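Local coordinates for DNA repair protein RAD2 (Saccharomyces cerevisiae, PDB 4Q0W) that cuts single-stranded DNA as a metal-dependent endonuclease of the XPG/RAD2 family, making an incision essential to the excision repair of damaged DNA, at residues A172-A177 with F196-T201; K24-D29 with G187-D192; H3-I8 with D191-F196; V72-G77 with I166-E171. All coordinates share one frame; numbering follows the deposited sequence.

How the contacts relate
All four contacts gather round the metal site of the nuclease core, where a calcium ion is bound by Glu-173 of contact 1 and Asp-194 of contact 3. Contacts 2 and 4 are parallel strand pairings in one sheet, joined where strands 25-29 and 70-75 lie side by side; their centres are about 12 Å apart. Contact 1 packs helix 172-181 close to both: Ala-172 N meets Asp-76 OD1 of contact 4 at 2.6 Å, and Glu-173 CG lies 3.4 Å from Asp-29 OD2 of contact 2. Contact 3 continues from the end of strand 187-189, sharing Asp-191 and Asp-192 with contact 2, and reaches the DNA.

Contact 1 of 4, residues A172-A177 with F196-T201; sequences AEAQCA and FLFGGT. With CA (calcium ion), chain E.
Phe-198 lays its ring against the start of helix 172-181, with Ala-174 CB seated over the centre of one face in a CH-pi contact, 3.7 Å from the ring centroid. The residues 196-201 here close the short helix 194-197 with a Schellman motif, in the I-domain part of the nuclease core. Ala-174 CB stands only 12° off the ring normal. Glu-173 approaches the same ring differently: its OE2 lies at the edge, near the ring plane, 4.1 Å from Phe-198 CE2, and the carboxylate is turned 77° against the ring. The glutamate chain bends at chi2, and its OE2 binds the calcium ion at 2.2 Å, with two waters and Asp-194 OD2 also on the metal. One helical turn beyond Glu-173, Ala-177 rests CB against the backbone of the other segment, 3.3 Å from Phe-198 O.

Two waters stitch the backbones together. One donates to both Ala-174 O and Phe-198 O, the other to Ala-177 O and Gly-199 O. Outside the pair, the ring of Tyr-317 meets that of Phe-198, and Glu-171, a probable magnesium ligand, also touches it.

What holds the loop in this shape is the helix end. Gly-199 has a positive phi, where a side chain would jam against the preceding carbonyl oxygen. It returns its N-H to Phe-196 O at 2.8 Å, while Gly-200 N reaches back to Val-195 O and passes 3.5 Å from Ala-177 CB.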
# COMPACT_ATOMS: atom_id res chain seq x y z
N ALA A 172 -6.39 -28.89 12.96
CA ALA A 172 -7.18 -29.66 12.00
C ALA A 172 -6.48 -29.79 10.64
O ALA A 172 -6.49 -30.88 10.05
CB ALA A 172 -8.55 -29.04 11.84
N GLU A 173 -5.87 -28.71 10.15
CA GLU A 173 -5.22 -28.72 8.84
C GLU A 173 -4.09 -29.74 8.80
O GLU A 173 -3.89 -30.41 7.79
CB GLU A 173 -4.63 -27.35 8.47
CG GLU A 173 -5.50 -26.17 8.81
CD GLU A 173 -5.12 -25.56 10.13
OE1 GLU A 173 -5.78 -25.87 11.15
OE2 GLU A 173 -4.14 -24.79 10.16
N ALA A 174 -3.34 -29.85 9.90
CA ALA A 174 -2.27 -30.84 9.97
C ALA A 174 -2.86 -32.24 9.86
O ALA A 174 -2.35 -33.09 9.12
CB ALA A 174 -1.46 -30.69 11.26
N GLN A 175 -3.93 -32.49 10.61
CA GLN A 175 -4.57 -33.80 10.56
C GLN A 175 -5.14 -34.08 9.17
O GLN A 175 -5.05 -35.22 8.68
CB GLN A 175 -5.68 -33.89 11.61
CG GLN A 175 -6.36 -35.27 11.65
CD GLN A 175 -5.46 -36.33 12.26
OE1 GLN A 175 -4.99 -36.18 13.39
NE2 GLN A 175 -5.20 -37.39 11.51
N CYS A 176 -5.69 -33.06 8.51
CA CYS A 176 -6.18 -33.26 7.13
C CYS A 176 -5.06 -33.73 6.21
O CYS A 176 -5.24 -34.68 5.44
CB CYS A 176 -6.82 -31.97 6.58
SG CYS A 176 -8.40 -31.49 7.36
N ALA A 177 -3.91 -33.07 6.29
CA ALA A 177 -2.76 -33.44 5.45
C ALA A 177 -2.36 -34.90 5.70
O ALA A 177 -2.00 -35.63 4.76
CB ALA A 177 -1.57 -32.50 5.72
N PHE A 196 -0.49 -26.62 3.26
CA PHE A 196 0.65 -26.96 2.39
C PHE A 196 1.89 -27.23 3.24
O PHE A 196 2.62 -28.19 3.00
CB PHE A 196 0.96 -25.84 1.39
CG PHE A 196 -0.10 -25.66 0.32
CD1 PHE A 196 -0.30 -26.63 -0.65
CD2 PHE A 196 -0.87 -24.51 0.28
CE1 PHE A 196 -1.27 -26.47 -1.63
CE2 PHE A 196 -1.83 -24.33 -0.71
CZ PHE A 196 -2.04 -25.31 -1.65
N LEU A 197 2.13 -26.37 4.24
CA LEU A 197 3.31 -26.48 5.10
C LEU A 197 3.27 -27.75 5.94
O LEU A 197 4.31 -28.33 6.24
CB LEU A 197 3.48 -25.22 5.98
CG LEU A 197 4.12 -24.03 5.25
CD1 LEU A 197 3.23 -23.51 4.11
CD2 LEU A 197 4.48 -22.90 6.20
N PHE A 198 2.06 -28.20 6.29
CA PHE A 198 1.89 -29.49 6.96
C PHE A 198 1.93 -30.65 5.97
O PHE A 198 1.61 -31.78 6.33
CB PHE A 198 0.56 -29.54 7.74
CG PHE A 198 0.51 -28.61 8.93
CD1 PHE A 198 1.45 -28.71 9.95
CD2 PHE A 198 -0.49 -27.65 9.04
CE1 PHE A 198 1.39 -27.85 11.06
CE2 PHE A 198 -0.56 -26.79 10.14
CZ PHE A 198 0.39 -26.89 11.15
N GLY A 199 2.31 -30.38 4.73
CA GLY A 199 2.44 -31.45 3.75
C GLY A 199 1.16 -31.85 3.02
O GLY A 199 1.12 -32.91 2.40
N GLY A 200 0.13 -31.01 3.09
CA GLY A 200 -1.10 -31.29 2.36
C GLY A 200 -0.83 -31.02 0.89
O GLY A 200 -0.16 -30.05 0.56
N THR A 201 -1.33 -31.87 -0.01
CA THR A 201 -0.97 -31.74 -1.41
C THR A 201 -2.09 -31.53 -2.42
O THR A 201 -1.80 -31.22 -3.55
CB THR A 201 -0.15 -32.94 -1.92
OG1 THR A 201 -0.97 -34.12 -1.93
CG2 THR A 201 1.08 -33.17 -1.03
CA CA E . -3.52 -22.82 10.98
O HOH W 1 0.52 -33.22 8.74
O HOH W 2 -1.03 -34.64 2.06
O HOH W 3 -4.40 -20.52 10.88
O HOH W 4 -5.69 -22.20 11.71

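Contact 2 of 4, residues K24-D29 with G187-D192; sequences KRMAVD and GIITDD. With nucleotides of chain C.
Ala-27 pairs with Ile-188 and Val-28 with Ile-189, where strands 25-29 and 187-189 run parallel in the central sheet of the Rossmann-like nuclease core, joining the N-domain to the I-domain. Three backbone bonds carry the pairing: Ala-27 N to Gly-187 O, Ile-189 N to Ala-27 O at 2.8 Å, and Asp-29 N to Ile-189 O. Earlier, Gly-187 N gives Arg-25 O only a weak, bent bond.

Apolar contacts line the face that holds Met-26, Val-28 and Ile-189. Ile-189 CD1 touches Met-26 CB at 3.7 Å, the two side chains crossing at about a right angle, whereas Val-28 lies beside Ile-189 and points the same way. The methionine SD lies 3.6 Å from Gly-187 CA; a CB there would clash with it.

Polar side chains take over where the strands end, near the metal site. In Asp-29, a magnesium ligand by similarity, CG anti to the backbone N (chi1 167°) sets the carboxylate beside Thr-190. Its OD2 accepts from Thr-190 OG1 at 2.8 Å, met on the anti side, 17° out of the carboxylate plane, while OD1 bonds Ser-31 OG. Thr-190 OG1 also closes an ST turn, accepting from Asp-192 N at 3.1 Å. A valine in place of Thr-190 would probably leave Asp-29 OD2 without this donor and the N-H of Asp-192 without its acceptor. Asp-192 OD1 accepts from Asp-194 N, and its OD2 lies 3.5 Å from C5' of DG4 of chain C.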
# COMPACT_ATOMS: atom_id res chain seq x y z
N LYS A 24 -15.61 -38.33 -4.55
CA LYS A 24 -14.35 -38.00 -3.90
C LYS A 24 -14.50 -38.05 -2.38
O LYS A 24 -15.47 -37.53 -1.84
CB LYS A 24 -13.85 -36.61 -4.32
CG LYS A 24 -12.71 -36.63 -5.32
CD LYS A 24 -13.02 -37.52 -6.51
CE LYS A 24 -11.81 -37.64 -7.44
NZ LYS A 24 -11.33 -36.31 -7.91
N ARG A 25 -13.54 -38.68 -1.71
CA ARG A 25 -13.45 -38.61 -0.25
C ARG A 25 -12.69 -37.32 0.04
O ARG A 25 -11.60 -37.12 -0.49
CB ARG A 25 -12.68 -39.81 0.32
CG ARG A 25 -13.33 -41.18 0.07
CD ARG A 25 -12.33 -42.30 0.32
NE ARG A 25 -11.13 -42.09 -0.50
CZ ARG A 25 -9.94 -42.62 -0.25
NH1 ARG A 25 -9.75 -43.41 0.80
NH2 ARG A 25 -8.92 -42.34 -1.05
N MET A 26 -13.27 -36.45 0.87
CA MET A 26 -12.67 -35.14 1.12
C MET A 26 -12.56 -34.85 2.61
O MET A 26 -13.56 -34.89 3.33
CB MET A 26 -13.51 -34.04 0.46
CG MET A 26 -13.51 -34.04 -1.05
SD MET A 26 -11.98 -33.38 -1.74
CE MET A 26 -12.67 -32.55 -3.18
N ALA A 27 -11.35 -34.57 3.08
CA ALA A 27 -11.20 -34.12 4.46
C ALA A 27 -11.73 -32.69 4.53
O ALA A 27 -11.28 -31.81 3.78
CB ALA A 27 -9.74 -34.15 4.89
N VAL A 28 -12.71 -32.45 5.39
CA VAL A 28 -13.23 -31.09 5.52
C VAL A 28 -12.65 -30.45 6.76
O VAL A 28 -12.86 -30.94 7.88
CB VAL A 28 -14.77 -31.06 5.55
CG1 VAL A 28 -15.28 -29.62 5.66
CG2 VAL A 28 -15.33 -31.73 4.30
N ASP A 29 -11.91 -29.36 6.57
CA ASP A 29 -11.33 -28.62 7.69
C ASP A 29 -12.40 -27.68 8.22
O ASP A 29 -12.63 -26.61 7.66
CB ASP A 29 -10.06 -27.86 7.24
CG ASP A 29 -9.58 -26.83 8.27
OD1 ASP A 29 -10.04 -26.87 9.44
OD2 ASP A 29 -8.74 -25.98 7.91
N GLY A 187 -8.73 -35.71 -1.15
CA GLY A 187 -8.51 -34.27 -1.25
C GLY A 187 -8.81 -33.59 0.06
O GLY A 187 -9.34 -34.22 0.99
N ILE A 188 -8.46 -32.31 0.15
CA ILE A 188 -8.69 -31.54 1.37
C ILE A 188 -9.44 -30.26 1.06
O ILE A 188 -9.05 -29.47 0.19
CB ILE A 188 -7.37 -31.20 2.09
CG1 ILE A 188 -6.58 -32.46 2.43
CG2 ILE A 188 -7.66 -30.40 3.36
CD1 ILE A 188 -5.10 -32.18 2.87
N ILE A 189 -10.55 -30.05 1.76
CA ILE A 189 -11.30 -28.82 1.60
C ILE A 189 -10.92 -27.90 2.75
O ILE A 189 -11.22 -28.18 3.92
CB ILE A 189 -12.83 -29.10 1.57
CG1 ILE A 189 -13.22 -29.85 0.29
CG2 ILE A 189 -13.62 -27.81 1.66
CD1 ILE A 189 -14.61 -30.54 0.35
N THR A 190 -10.22 -26.82 2.42
CA THR A 190 -9.80 -25.81 3.40
C THR A 190 -9.45 -24.54 2.66
O THR A 190 -9.18 -24.58 1.46
CB THR A 190 -8.56 -26.26 4.22
OG1 THR A 190 -8.31 -25.30 5.26
CG2 THR A 190 -7.31 -26.35 3.33
N ASP A 191 -9.46 -23.41 3.36
CA ASP A 191 -8.96 -22.18 2.77
C ASP A 191 -7.66 -21.73 3.45
O ASP A 191 -7.10 -20.69 3.11
CB ASP A 191 -10.00 -21.07 2.87
CG ASP A 191 -11.28 -21.39 2.13
OD1 ASP A 191 -11.24 -22.23 1.20
OD2 ASP A 191 -12.33 -20.81 2.49
N ASP A 192 -7.20 -22.52 4.41
CA ASP A 192 -6.06 -22.11 5.23
C ASP A 192 -4.74 -22.60 4.63
O ASP A 192 -4.48 -23.80 4.58
CB ASP A 192 -6.21 -22.63 6.66
CG ASP A 192 -5.23 -21.96 7.63
OD1 ASP A 192 -4.02 -21.95 7.35
OD2 ASP A 192 -5.66 -21.43 8.68
P DG C 4 -7.15 -17.32 11.96
OP1 DG C 4 -6.14 -18.30 12.45
OP2 DG C 4 -7.02 -15.88 12.31
O5' DG C 4 -7.25 -17.42 10.37
C5' DG C 4 -7.54 -18.65 9.75
C4' DG C 4 -7.66 -18.38 8.26
O4' DG C 4 -8.78 -17.50 7.99
C3' DG C 4 -6.44 -17.70 7.63
O3' DG C 4 -6.25 -18.29 6.34
C2' DG C 4 -6.82 -16.22 7.55
C1' DG C 4 -8.34 -16.30 7.35
N9 DG C 4 -9.11 -15.24 8.00
C8 DG C 4 -8.86 -14.62 9.21
N7 DG C 4 -9.76 -13.72 9.52
C5 DG C 4 -10.65 -13.73 8.46
C6 DG C 4 -11.82 -12.97 8.25
O6 DG C 4 -12.31 -12.11 8.99
N1 DG C 4 -12.43 -13.30 7.04
C2 DG C 4 -11.96 -14.26 6.15
N2 DG C 4 -12.68 -14.46 5.02
N3 DG C 4 -10.86 -14.99 6.35
C4 DG C 4 -10.27 -14.67 7.52
P DA C 5 -5.23 -17.64 5.27
OP1 DA C 5 -4.69 -18.80 4.50
OP2 DA C 5 -4.29 -16.70 5.96
O5' DA C 5 -6.18 -16.73 4.35
C5' DA C 5 -7.32 -17.33 3.71
C4' DA C 5 -8.03 -16.35 2.81
O4' DA C 5 -8.75 -15.38 3.62
C3' DA C 5 -7.14 -15.54 1.86
O3' DA C 5 -7.77 -15.54 0.58
C2' DA C 5 -7.09 -14.14 2.50
C1' DA C 5 -8.45 -14.06 3.20
N9 DA C 5 -8.52 -13.25 4.42
C8 DA C 5 -7.69 -13.30 5.51
N7 DA C 5 -8.03 -12.47 6.47
C5 DA C 5 -9.18 -11.84 5.98
C6 DA C 5 -10.02 -10.84 6.51
N6 DA C 5 -9.83 -10.29 7.72
N1 DA C 5 -11.07 -10.43 5.76
C2 DA C 5 -11.26 -10.98 4.56
N3 DA C 5 -10.53 -11.93 3.95
C4 DA C 5 -9.49 -12.31 4.72

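Contact 3 of 4, residues H3-I8 with D191-F196; sequences HSFWDI and DDSDVF. With CA (calcium ion), chain E; nucleotides of chain C.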
# COMPACT_ATOMS: atom_id res chain seq x y z
N HIS A 3 0.91 -15.53 5.84
CA HIS A 3 0.50 -14.23 5.31
C HIS A 3 0.92 -14.02 3.85
O HIS A 3 2.09 -14.23 3.52
CB HIS A 3 1.07 -13.11 6.18
CG HIS A 3 0.42 -11.78 5.94
ND1 HIS A 3 1.09 -10.69 5.43
CD2 HIS A 3 -0.86 -11.38 6.12
CE1 HIS A 3 0.26 -9.67 5.32
NE2 HIS A 3 -0.93 -10.07 5.73
N SER A 4 -0.03 -13.63 3.00
CA SER A 4 0.21 -13.37 1.57
C SER A 4 0.49 -14.62 0.75
O SER A 4 0.77 -14.54 -0.45
CB SER A 4 1.38 -12.38 1.35
OG SER A 4 1.19 -11.17 2.04
N PHE A 5 0.43 -15.79 1.38
CA PHE A 5 0.79 -16.99 0.65
C PHE A 5 -0.12 -17.29 -0.54
O PHE A 5 0.34 -17.78 -1.57
CB PHE A 5 0.85 -18.21 1.56
CG PHE A 5 1.38 -19.42 0.86
CD1 PHE A 5 2.72 -19.48 0.52
CD2 PHE A 5 0.53 -20.45 0.48
CE1 PHE A 5 3.22 -20.58 -0.17
CE2 PHE A 5 1.03 -21.55 -0.20
CZ PHE A 5 2.37 -21.62 -0.52
N TRP A 6 -1.41 -16.99 -0.41
CA TRP A 6 -2.34 -17.24 -1.50
C TRP A 6 -2.04 -16.32 -2.68
O TRP A 6 -2.29 -16.68 -3.83
CB TRP A 6 -3.80 -17.11 -1.05
CG TRP A 6 -4.23 -18.26 -0.18
CD1 TRP A 6 -4.59 -18.20 1.15
CD2 TRP A 6 -4.34 -19.63 -0.56
NE1 TRP A 6 -4.91 -19.45 1.60
CE2 TRP A 6 -4.78 -20.35 0.58
CE3 TRP A 6 -4.12 -20.33 -1.76
CZ2 TRP A 6 -5.00 -21.74 0.55
CZ3 TRP A 6 -4.33 -21.70 -1.78
CH2 TRP A 6 -4.77 -22.39 -0.64
N ASP A 7 -1.47 -15.15 -2.40
CA ASP A 7 -1.01 -14.25 -3.47
C ASP A 7 0.10 -14.91 -4.27
O ASP A 7 0.21 -14.73 -5.48
CB ASP A 7 -0.50 -12.94 -2.90
CG ASP A 7 -1.59 -12.10 -2.26
OD1 ASP A 7 -2.78 -12.29 -2.61
OD2 ASP A 7 -1.26 -11.26 -1.40
N ILE A 8 0.93 -15.69 -3.58
CA ILE A 8 2.03 -16.37 -4.24
C ILE A 8 1.55 -17.64 -4.96
O ILE A 8 1.99 -17.92 -6.07
CB ILE A 8 3.16 -16.71 -3.23
CG1 ILE A 8 3.80 -15.41 -2.72
CG2 ILE A 8 4.21 -17.59 -3.87
CD1 ILE A 8 4.62 -15.59 -1.44
N ASP A 191 -9.46 -23.41 3.36
CA ASP A 191 -8.96 -22.18 2.77
C ASP A 191 -7.66 -21.73 3.45
O ASP A 191 -7.10 -20.69 3.11
CB ASP A 191 -10.00 -21.07 2.87
CG ASP A 191 -11.28 -21.39 2.13
OD1 ASP A 191 -11.24 -22.23 1.20
OD2 ASP A 191 -12.33 -20.81 2.49
N ASP A 192 -7.20 -22.52 4.41
CA ASP A 192 -6.06 -22.11 5.23
C ASP A 192 -4.74 -22.60 4.63
O ASP A 192 -4.48 -23.80 4.58
CB ASP A 192 -6.21 -22.63 6.66
CG ASP A 192 -5.23 -21.96 7.63
OD1 ASP A 192 -4.02 -21.95 7.35
OD2 ASP A 192 -5.66 -21.43 8.68
N SER A 193 -3.91 -21.66 4.19
CA SER A 193 -2.64 -22.00 3.52
C SER A 193 -1.67 -22.83 4.35
O SER A 193 -0.74 -23.42 3.79
CB SER A 193 -1.94 -20.73 3.02
OG SER A 193 -1.75 -19.79 4.07
N ASP A 194 -1.86 -22.91 5.67
CA ASP A 194 -0.98 -23.76 6.50
C ASP A 194 -0.96 -25.21 6.05
O ASP A 194 0.02 -25.92 6.30
CB ASP A 194 -1.43 -23.71 7.96
CG ASP A 194 -0.94 -22.48 8.66
OD1 ASP A 194 0.14 -21.99 8.29
OD2 ASP A 194 -1.64 -22.01 9.57
N VAL A 195 -2.05 -25.66 5.42
CA VAL A 195 -2.16 -27.06 5.01
C VAL A 195 -1.00 -27.52 4.10
O VAL A 195 -0.57 -28.67 4.17
CB VAL A 195 -3.54 -27.35 4.34
CG1 VAL A 195 -3.69 -26.55 3.03
CG2 VAL A 195 -3.73 -28.82 4.08
N PHE A 196 -0.49 -26.62 3.26
CA PHE A 196 0.65 -26.96 2.39
C PHE A 196 1.89 -27.23 3.24
O PHE A 196 2.62 -28.19 3.00
CB PHE A 196 0.96 -25.84 1.39
CG PHE A 196 -0.10 -25.66 0.32
CD1 PHE A 196 -0.30 -26.63 -0.65
CD2 PHE A 196 -0.87 -24.51 0.28
CE1 PHE A 196 -1.27 -26.47 -1.63
CE2 PHE A 196 -1.83 -24.33 -0.71
CZ PHE A 196 -2.04 -25.31 -1.65
CA CA E . -3.52 -22.82 10.98
P DA C 5 -5.23 -17.64 5.27
OP1 DA C 5 -4.69 -18.80 4.50
OP2 DA C 5 -4.29 -16.70 5.96
O5' DA C 5 -6.18 -16.73 4.35
C5' DA C 5 -7.32 -17.33 3.71
C4' DA C 5 -8.03 -16.35 2.81
O4' DA C 5 -8.75 -15.38 3.62
C3' DA C 5 -7.14 -15.54 1.86
O3' DA C 5 -7.77 -15.54 0.58
C2' DA C 5 -7.09 -14.14 2.50
C1' DA C 5 -8.45 -14.06 3.20
N9 DA C 5 -8.52 -13.25 4.42
C8 DA C 5 -7.69 -13.30 5.51
N7 DA C 5 -8.03 -12.47 6.47
C5 DA C 5 -9.18 -11.84 5.98
C6 DA C 5 -10.02 -10.84 6.51
N6 DA C 5 -9.83 -10.29 7.72
N1 DA C 5 -11.07 -10.43 5.76
C2 DA C 5 -11.26 -10.98 4.56
N3 DA C 5 -10.53 -11.93 3.95
C4 DA C 5 -9.49 -12.31 4.72
P DG C 4 -7.15 -17.32 11.96
OP1 DG C 4 -6.14 -18.30 12.45
OP2 DG C 4 -7.02 -15.88 12.31
O5' DG C 4 -7.25 -17.42 10.37
C5' DG C 4 -7.54 -18.65 9.75
C4' DG C 4 -7.66 -18.38 8.26
O4' DG C 4 -8.78 -17.50 7.99
C3' DG C 4 -6.44 -17.70 7.63
O3' DG C 4 -6.25 -18.29 6.34
C2' DG C 4 -6.82 -16.22 7.55
C1' DG C 4 -8.34 -16.30 7.35
N9 DG C 4 -9.11 -15.24 8.00
C8 DG C 4 -8.86 -14.62 9.21
N7 DG C 4 -9.76 -13.72 9.52
C5 DG C 4 -10.65 -13.73 8.46
C6 DG C 4 -11.82 -12.97 8.25
O6 DG C 4 -12.31 -12.11 8.99
N1 DG C 4 -12.43 -13.30 7.04
C2 DG C 4 -11.96 -14.26 6.15
N2 DG C 4 -12.68 -14.46 5.02
N3 DG C 4 -10.86 -14.99 6.35
C4 DG C 4 -10.27 -14.67 7.52
O HOH W 3 -4.40 -20.52 10.88
O HOH W 4 -5.69 -22.20 11.71
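Phe-5, in the first turn of helix 5-9, meets Ser-193 through the ortho carbon of its ring. With CG anti to the backbone N (chi1 -173°), the ring is directed at Ser-193, and CD2 lies 3.6 Å from Ser-193 CB. Farther out, CE2 comes to 3.5 Å from Phe-196 CD2, the two rings inclined at 54°.

Trp-6 follows and carries more of the contact. Its six-membered ring brings CH2 to 3.5 Å from Phe-196 CE2, completing an aromatic cluster of Phe-5, Trp-6 and Phe-196 between the N-terminal segment and the I-domain. Ser-193 CB lies 3.5 Å from Trp-6 NE1, offset toward the rim of the indole. The indole N-H is shared: NE1 makes a bent bond of 3.0 Å to OP1 of DA5 of chain C and a weak one to Asp-191 O. An alanine in place of Trp-6 would probably leave this phosphate oxygen without its indole donor and open a gap beside Phe-196. Beyond the contact, Lys-205 forms a cation-pi pair with the indole and Tyr-217 meets it edge-to-face.

Across from these aromatics, Ser-193 N points almost straight at the same OP1 (3.0 Å, 177° at the hydrogen), while Ser-193 OG bonds Val-2 N. Asp-192 OD1 uses its anti lone pair to cap Asp-194 N, and Asp-194 OD2 binds the calcium ion at 2.5 Å. Two N-H groups, one from the N-domain and one from the I-domain, thus grip one phosphate oxygen, and the turn supplying one of them also supplies a metal ligand, which is likely to couple the hold on DNA to the geometry of the metal site.

Contact 4 of 4, residues V72-G77 with I166-E171; sequences VFVFDG and ITAPME
Val-74 and Ile-166 lie side by side and point the same way. Val-74 has CG1 anti to its backbone N (chi1 -179°), which puts that methyl against Ala-168 CB, while CG2, anti to the carbonyl carbon, meets Ile-166 CG1 at 4.0 Å; the isoleucine holds this CG1 between its backbone N and carbonyl carbon (chi1 58°). On the opposite face of the sheet, Phe-75 presents the edge of its ring to Ile-166 O, which lies in the ring plane 3.6 Å from Phe-75 CD1. Helices 148-160 and 52-66 pack on that phenylalanine. Thr-167 sends CG2 to 3.3 Å from Asp-76 O.

These contacts accompany a parallel pairing of strand 70-75, from the N-domain, with strand 165-167, one of the two outermost strands within this chain, at one margin of the Rossmann-like sheet. Ile-166 N bonds Phe-73 O, Phe-75 N bonds Ile-166 O, and Ala-168 N bonds Phe-75 O at 2.8 Å.

Past the strands the two segments stay together. Gly-77 N donates to Met-170 O at 2.7 Å, in the carbonyl plane and on a lone pair; a side chain at Gly-77 would collide with the carbonyls of Ala-168 and Pro-169. Asp-76 and Glu-171, both probable magnesium ligands, lie next to each other here. Asp-76 OD1 accepts from Ala-172 N at the start of helix 172-181 and lies 3.5 Å from Glu-171 CA, while Asp-76 OD1 and Glu-171 OE2 remain 6.5 Å apart.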
# COMPACT_ATOMS: atom_id res chain seq x y z
N VAL A 72 -15.18 -36.15 5.30
CA VAL A 72 -14.91 -36.44 6.70
C VAL A 72 -14.49 -35.15 7.39
O VAL A 72 -13.54 -34.49 6.97
CB VAL A 72 -13.93 -37.63 6.93
CG1 VAL A 72 -12.91 -37.71 5.85
CG2 VAL A 72 -13.30 -37.59 8.33
N PHE A 73 -15.26 -34.77 8.40
CA PHE A 73 -15.07 -33.50 9.06
C PHE A 73 -13.94 -33.59 10.08
O PHE A 73 -13.84 -34.56 10.84
CB PHE A 73 -16.39 -33.01 9.71
CG PHE A 73 -17.27 -32.26 8.75
CD1 PHE A 73 -17.74 -32.88 7.59
CD2 PHE A 73 -17.62 -30.94 9.00
CE1 PHE A 73 -18.56 -32.18 6.69
CE2 PHE A 73 -18.45 -30.24 8.11
CZ PHE A 73 -18.91 -30.86 6.95
N VAL A 74 -13.09 -32.57 10.09
CA VAL A 74 -11.98 -32.55 11.04
C VAL A 74 -12.07 -31.30 11.90
O VAL A 74 -12.19 -30.18 11.37
CB VAL A 74 -10.61 -32.61 10.33
CG1 VAL A 74 -9.48 -32.62 11.36
CG2 VAL A 74 -10.54 -33.86 9.46
N PHE A 75 -12.04 -31.49 13.22
CA PHE A 75 -12.08 -30.39 14.17
C PHE A 75 -10.72 -30.20 14.86
O PHE A 75 -9.94 -31.15 14.95
CB PHE A 75 -13.17 -30.63 15.22
CG PHE A 75 -14.57 -30.62 14.64
CD1 PHE A 75 -15.14 -31.79 14.15
CD2 PHE A 75 -15.30 -29.44 14.58
CE1 PHE A 75 -16.42 -31.78 13.61
CE2 PHE A 75 -16.59 -29.43 14.04
CZ PHE A 75 -17.15 -30.60 13.55
N ASP A 76 -10.43 -28.98 15.32
CA ASP A 76 -9.22 -28.72 16.11
C ASP A 76 -9.29 -29.40 17.47
O ASP A 76 -10.36 -29.45 18.09
CB ASP A 76 -9.07 -27.22 16.38
CG ASP A 76 -8.35 -26.49 15.27
OD1 ASP A 76 -7.70 -27.14 14.42
OD2 ASP A 76 -8.44 -25.24 15.26
N GLY A 77 -8.16 -29.93 17.93
CA GLY A 77 -8.00 -30.25 19.34
C GLY A 77 -7.33 -29.06 20.00
O GLY A 77 -7.89 -27.96 20.04
N ILE A 166 -13.74 -36.41 13.05
CA ILE A 166 -12.72 -36.68 14.06
C ILE A 166 -12.28 -35.35 14.68
O ILE A 166 -12.50 -34.27 14.10
CB ILE A 166 -11.46 -37.39 13.48
CG1 ILE A 166 -10.84 -36.57 12.36
CG2 ILE A 166 -11.80 -38.79 12.96
CD1 ILE A 166 -9.63 -37.24 11.72
N THR A 167 -11.69 -35.42 15.86
CA THR A 167 -11.07 -34.24 16.43
C THR A 167 -9.58 -34.48 16.37
O THR A 167 -9.09 -35.48 16.90
CB THR A 167 -11.53 -34.00 17.87
OG1 THR A 167 -12.96 -33.89 17.89
CG2 THR A 167 -10.93 -32.70 18.43
N ALA A 168 -8.86 -33.59 15.68
CA ALA A 168 -7.41 -33.66 15.61
C ALA A 168 -6.84 -33.48 17.01
O ALA A 168 -7.40 -32.73 17.80
CB ALA A 168 -6.87 -32.57 14.70
N PRO A 169 -5.71 -34.15 17.31
CA PRO A 169 -4.99 -33.93 18.57
C PRO A 169 -4.71 -32.44 18.74
O PRO A 169 -4.90 -31.89 19.84
CB PRO A 169 -3.68 -34.68 18.36
CG PRO A 169 -4.01 -35.76 17.39
CD PRO A 169 -5.07 -35.19 16.48
N MET A 170 -4.29 -31.79 17.66
CA MET A 170 -4.01 -30.36 17.68
C MET A 170 -4.70 -29.64 16.51
O MET A 170 -5.92 -29.47 16.52
CB MET A 170 -2.50 -30.11 17.69
CG MET A 170 -1.84 -30.43 19.03
SD MET A 170 -2.19 -29.13 20.25
CE MET A 170 -1.45 -29.85 21.73
N GLU A 171 -3.92 -29.22 15.51
CA GLU A 171 -4.49 -28.45 14.40
C GLU A 171 -5.20 -29.32 13.36
O GLU A 171 -4.68 -30.35 12.93
CB GLU A 171 -3.43 -27.57 13.74
CG GLU A 171 -3.18 -26.27 14.50
CD GLU A 171 -1.86 -25.63 14.14
OE1 GLU A 171 -0.82 -26.31 14.31
OE2 GLU A 171 -1.86 -24.47 13.69